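PDB 5IM2: twin-arginine translocation pathway signal from Rhodoferax ferrireducens, which probably serves as the extracytoplasmic solute-binding component of a TRAP transporter, holding a benzoate molecule in its ligand pocket. Local coordinates for residues Met212-Pro215 with Ala216-Asp219. Sequence-based numbering, arbitrary orientation.
Sequences MPLP and AIPD. With BEZ (benzoic acid), chain B.
Met212 reaches forward to Ala216, its SD lying 3.8 Å from CB of Ala216. Followed outward, Met212 CB and CG both pass close to that same methyl; SD then comes within 3.7 Å of the carbonyl O of Ala216 and packs more loosely on CG1 of Ile217, and a bend at the last torsion turns CE away from Ala216. The course of the Met212 side chain is set at its root by chi1 (73°), which places CG between the backbone N and carbonyl carbon; a flexible, unbranched residue suits this path, and the small Ala216 lets it pass.

The backbone winds tightly here. Ala216 N donates to Pro213 O at 3.1 Å, and Ile217 N donates to Leu214 O over the same length, each donor standing above the carbonyl plane. These successive i+3 to i bonds are of 3-10 type, and they lead from strand 208-211 into helix 217-223 in this solute-binding protein of family 7. Prolines fit such an entry, where the backbone N of Pro215 need not donate a helical bond. Pro218 likewise has no N-H to offer Pro215 O; a water donates to that carbonyl and accepts from Asp219 N, standing between the partners of a would-be i+4 to i bond.

Ile217 sets CB 3.4 Å from Leu214 O and packs on Leu231 and Val241, a buried place suited to a bulky apolar residue. Leu214 CB lies 3.8 Å from O2 of the benzoate. Beyond it chi1 (180°) places CG and chi2 (74°) spreads the methyls: CD1 meets CD1 of Ile217 at 4.1 Å, while CD2 lies 4.0 Å from C3 of the aromatic ligand. Tyr118 OH, hydrogen-bonded to Leu214 N, also bonds the benzoate, as does Arg192 NH2, which also donates to Met212 O.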
# COMPACT_ATOMS: atom_id res chain seq x y z
N MET A 212 -5.90 -1.39 -11.56
CA MET A 212 -7.03 -2.14 -11.00
C MET A 212 -6.69 -2.53 -9.57
O MET A 212 -5.51 -2.67 -9.24
CB MET A 212 -7.34 -3.39 -11.82
CG MET A 212 -6.31 -4.50 -11.65
SD MET A 212 -6.63 -5.94 -12.67
CE MET A 212 -6.22 -5.23 -14.28
N PRO A 213 -7.68 -2.72 -8.71
CA PRO A 213 -7.39 -3.16 -7.34
C PRO A 213 -7.05 -4.64 -7.25
O PRO A 213 -7.31 -5.44 -8.15
CB PRO A 213 -8.69 -2.85 -6.60
CG PRO A 213 -9.71 -3.01 -7.61
CD PRO A 213 -9.13 -2.48 -8.89
N LEU A 214 -6.49 -4.99 -6.10
CA LEU A 214 -5.94 -6.33 -5.90
C LEU A 214 -6.91 -7.44 -6.29
O LEU A 214 -6.48 -8.34 -7.03
CB LEU A 214 -5.52 -6.51 -4.44
CG LEU A 214 -4.92 -7.88 -4.05
CD1 LEU A 214 -3.49 -8.05 -4.58
CD2 LEU A 214 -4.94 -8.09 -2.52
N PRO A 215 -8.18 -7.47 -5.85
CA PRO A 215 -9.01 -8.66 -6.09
C PRO A 215 -9.31 -8.92 -7.56
O PRO A 215 -9.68 -10.05 -7.89
CB PRO A 215 -10.31 -8.36 -5.32
CG PRO A 215 -9.95 -7.25 -4.39
CD PRO A 215 -8.92 -6.44 -5.11
N ALA A 216 -9.15 -7.90 -8.42
CA ALA A 216 -9.42 -8.01 -9.85
C ALA A 216 -8.29 -8.72 -10.60
O ALA A 216 -8.45 -9.03 -11.78
CB ALA A 216 -9.64 -6.61 -10.43
N ILE A 217 -7.15 -8.97 -9.96
CA ILE A 217 -5.95 -9.37 -10.69
C ILE A 217 -6.11 -10.79 -11.24
O ILE A 217 -5.78 -11.01 -12.41
CB ILE A 217 -4.69 -9.22 -9.83
CG1 ILE A 217 -4.36 -7.73 -9.69
CG2 ILE A 217 -3.49 -9.92 -10.47
CD1 ILE A 217 -3.30 -7.44 -8.66
N PRO A 218 -6.60 -11.76 -10.46
CA PRO A 218 -6.77 -13.12 -11.01
C PRO A 218 -7.62 -13.19 -12.28
O PRO A 218 -7.22 -13.83 -13.26
CB PRO A 218 -7.41 -13.88 -9.85
CG PRO A 218 -6.93 -13.20 -8.65
CD PRO A 218 -6.83 -11.75 -8.99
N ASP A 219 -8.81 -12.58 -12.27
CA ASP A 219 -9.68 -12.63 -13.44
C ASP A 219 -9.02 -11.94 -14.63
O ASP A 219 -9.22 -12.35 -15.77
CB ASP A 219 -11.04 -11.99 -13.14
CG ASP A 219 -11.87 -11.71 -14.41
OD1 ASP A 219 -12.63 -12.60 -14.84
OD2 ASP A 219 -11.79 -10.59 -14.97
C BEZ B . -2.07 -3.86 -4.25
O1 BEZ B . -1.06 -3.79 -5.01
O2 BEZ B . -3.18 -3.48 -4.68
C1 BEZ B . -1.93 -4.44 -2.88
C2 BEZ B . -3.05 -4.51 -2.04
C3 BEZ B . -2.91 -5.08 -0.78
C4 BEZ B . -1.67 -5.55 -0.36
C5 BEZ B . -0.57 -5.46 -1.19
C6 BEZ B . -0.70 -4.90 -2.46
O HOH W 1 -10.38 -11.60 -10.16